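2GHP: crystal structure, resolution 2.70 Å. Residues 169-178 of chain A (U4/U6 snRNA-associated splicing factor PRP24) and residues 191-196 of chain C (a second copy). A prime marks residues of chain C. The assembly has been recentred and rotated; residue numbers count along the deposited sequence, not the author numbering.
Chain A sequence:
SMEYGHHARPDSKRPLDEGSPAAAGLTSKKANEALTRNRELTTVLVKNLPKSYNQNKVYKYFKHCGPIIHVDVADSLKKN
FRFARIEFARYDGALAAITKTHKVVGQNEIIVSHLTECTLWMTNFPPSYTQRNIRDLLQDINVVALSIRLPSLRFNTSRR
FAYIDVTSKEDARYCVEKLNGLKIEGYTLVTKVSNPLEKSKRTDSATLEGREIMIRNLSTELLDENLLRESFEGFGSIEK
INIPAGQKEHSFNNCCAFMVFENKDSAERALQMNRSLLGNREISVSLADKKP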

# COMPACT_ATOMS: atom_id res chain seq x y z
N LYS A 169 -2.03 -5.94 26.80
CA LYS A 169 -1.00 -5.65 25.80
C LYS A 169 -1.32 -6.27 24.43
O LYS A 169 -1.27 -5.57 23.42
CB LYS A 169 0.36 -6.09 26.30
CG LYS A 169 0.79 -5.31 27.54
CD LYS A 169 2.30 -5.32 27.75
CE LYS A 169 2.67 -6.08 29.01
NZ LYS A 169 4.09 -5.78 29.42
N GLU A 170 -1.68 -7.55 24.41
CA GLU A 170 -2.09 -8.18 23.17
C GLU A 170 -3.21 -7.38 22.50
O GLU A 170 -3.08 -6.96 21.35
CB GLU A 170 -2.53 -9.62 23.41
CG GLU A 170 -2.85 -10.41 22.16
CD GLU A 170 -1.93 -10.07 20.99
OE1 GLU A 170 -0.68 -10.10 21.16
OE2 GLU A 170 -2.45 -9.77 19.89
N ASP A 171 -4.30 -7.14 23.23
CA ASP A 171 -5.38 -6.36 22.69
C ASP A 171 -4.96 -5.05 22.02
O ASP A 171 -5.57 -4.67 21.03
CB ASP A 171 -6.47 -6.09 23.73
CG ASP A 171 -7.59 -7.10 23.66
OD1 ASP A 171 -7.45 -8.06 22.86
OD2 ASP A 171 -8.60 -6.93 24.37
N ALA A 172 -3.95 -4.36 22.55
CA ALA A 172 -3.50 -3.12 21.91
C ALA A 172 -2.87 -3.41 20.53
O ALA A 172 -3.24 -2.80 19.52
CB ALA A 172 -2.54 -2.36 22.81
N ARG A 173 -1.94 -4.35 20.49
CA ARG A 173 -1.31 -4.74 19.25
C ARG A 173 -2.36 -5.26 18.26
O ARG A 173 -2.40 -4.86 17.11
CB ARG A 173 -0.23 -5.78 19.50
CG ARG A 173 0.84 -5.35 20.49
CD ARG A 173 2.13 -6.15 20.40
NE ARG A 173 2.80 -5.98 19.10
CZ ARG A 173 4.07 -6.29 18.84
NH1 ARG A 173 4.87 -6.75 19.79
NH2 ARG A 173 4.55 -6.13 17.61
N TYR A 174 -3.24 -6.16 18.73
CA TYR A 174 -4.29 -6.78 17.91
C TYR A 174 -5.21 -5.76 17.28
O TYR A 174 -5.66 -5.87 16.15
CB TYR A 174 -5.14 -7.67 18.79
CG TYR A 174 -6.20 -8.40 18.03
CD1 TYR A 174 -5.86 -9.52 17.25
CD2 TYR A 174 -7.54 -8.00 18.08
CE1 TYR A 174 -6.84 -10.22 16.54
CE2 TYR A 174 -8.53 -8.68 17.37
CZ TYR A 174 -8.17 -9.79 16.60
OH TYR A 174 -9.12 -10.50 15.88
N CYS A 175 -5.49 -4.75 18.08
CA CYS A 175 -6.44 -3.74 17.75
C CYS A 175 -5.88 -2.87 16.62
O CYS A 175 -6.56 -2.53 15.63
CB CYS A 175 -6.66 -2.96 19.03
SG CYS A 175 -7.91 -1.81 18.90
N VAL A 176 -4.60 -2.53 16.75
CA VAL A 176 -3.91 -1.80 15.71
C VAL A 176 -3.83 -2.65 14.44
O VAL A 176 -4.08 -2.16 13.34
CB VAL A 176 -2.51 -1.35 16.18
CG1 VAL A 176 -1.62 -1.02 15.01
CG2 VAL A 176 -2.67 -0.17 17.08
N GLU A 177 -3.51 -3.91 14.57
CA GLU A 177 -3.37 -4.75 13.39
C GLU A 177 -4.67 -4.93 12.59
O GLU A 177 -4.63 -4.95 11.36
CB GLU A 177 -2.77 -6.10 13.75
CG GLU A 177 -1.92 -6.62 12.61
CD GLU A 177 -0.75 -7.39 13.11
OE1 GLU A 177 -0.68 -7.64 14.36
OE2 GLU A 177 0.11 -7.74 12.25
N LYS A 178 -5.80 -5.04 13.27
CA LYS A 178 -7.08 -5.16 12.60
C LYS A 178 -7.57 -3.84 12.04
O LYS A 178 -8.23 -3.83 10.99
CB LYS A 178 -8.13 -5.68 13.56
CG LYS A 178 -8.03 -7.17 13.90
CD LYS A 178 -8.40 -8.04 12.72
CE LYS A 178 -9.33 -9.09 13.17
NZ LYS A 178 -9.19 -10.22 12.27
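Chain C 191-196: TKVSNP

Residues 191-196 of chain C lie along one side of the chain A helix as an extended segment, the end of a strand (Thr191′ to Val193′) running on into a loop. The two stretches run in opposite senses: Lys192′ meets Glu177, Val193′ and Ser194′ meet Arg173, and Asn195′ meets Glu170, so moving forward along chain C leads back toward the start of the helix. The backbones stay well apart, the nearest CA atoms, those of Glu170 and Asn195′, being 8.2 Å from each other, and long polar side chains span the gap.

Glu170, Arg173 and Glu177 are spaced three and four residues apart, which brings them to the same side of a helix. Much of their backbone is bonded within the helix, as in Arg173 N to Lys169 O (3.2 Å) and Glu177 N to Arg173 O (2.9 Å), and it is their side chains that reach chain C.

Arg173 does the most. Its guanidinium carries several N-H groups in one plane, well suited to two successive backbone carbonyls where the strand gives way to a loop: NH2 donates to Val193′ O at 3.2 Å and NH1 to Ser194′ O at 3.0 Å. Both oxygens lie at the edge of the group, near its plane, while Asn195′ CB packs over one face, 3.5 Å from Arg173 NH1.

At one end, Asn195′ ND2 donates to Glu170 OE1 at 2.8 Å with a nearly straight geometry. The amide suits this place because it offers both a donor and an acceptor: its OD1 is satisfied elsewhere in the structure. At the other end, Lys192′ NZ forms a salt bridge with Glu177 OE2 at 3.0 Å, ammonium against carboxylate; the hydrogen bond within it is weak. Ser194′ points its CB away from the helix, contributing its carbonyl instead.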

# COMPACT_ATOMS: atom_id res chain seq x y z
N THR C 191 9.72 -6.49 8.55
CA THR C 191 10.14 -6.48 9.97
C THR C 191 8.98 -6.18 10.90
O THR C 191 8.05 -5.46 10.55
CB THR C 191 11.18 -5.39 10.33
OG1 THR C 191 11.76 -4.81 9.16
CG2 THR C 191 12.26 -5.96 11.21
N LYS C 192 9.07 -6.68 12.13
CA LYS C 192 8.12 -6.37 13.19
C LYS C 192 8.82 -6.60 14.52
O LYS C 192 9.71 -7.43 14.63
CB LYS C 192 6.85 -7.25 13.13
CG LYS C 192 5.88 -6.96 11.95
CD LYS C 192 4.77 -5.96 12.27
CE LYS C 192 3.54 -6.63 12.95
NZ LYS C 192 2.31 -5.77 12.90
N VAL C 193 8.41 -5.86 15.52
CA VAL C 193 8.88 -6.09 16.86
C VAL C 193 8.31 -7.43 17.31
O VAL C 193 7.18 -7.79 16.97
CB VAL C 193 8.45 -4.93 17.78
CG1 VAL C 193 8.71 -5.26 19.26
CG2 VAL C 193 9.14 -3.64 17.34
N SER C 194 9.11 -8.18 18.07
CA SER C 194 8.65 -9.44 18.63
C SER C 194 7.50 -9.24 19.58
O SER C 194 7.45 -8.25 20.31
CB SER C 194 9.76 -10.13 19.38
OG SER C 194 9.37 -11.46 19.52
N ASN C 195 6.57 -10.18 19.56
CA ASN C 195 5.38 -10.16 20.40
C ASN C 195 5.43 -11.33 21.40
O ASN C 195 5.22 -12.49 21.03
CB ASN C 195 4.12 -10.17 19.55
CG ASN C 195 2.87 -9.90 20.35
OD1 ASN C 195 2.92 -9.66 21.56
ND2 ASN C 195 1.73 -9.93 19.67
N PRO C 196 5.72 -11.01 22.68
CA PRO C 196 6.06 -12.02 23.70
C PRO C 196 4.85 -12.82 24.16
O PRO C 196 3.73 -12.32 24.10
CB PRO C 196 6.59 -11.18 24.85
CG PRO C 196 5.87 -9.85 24.71
CD PRO C 196 5.70 -9.64 23.23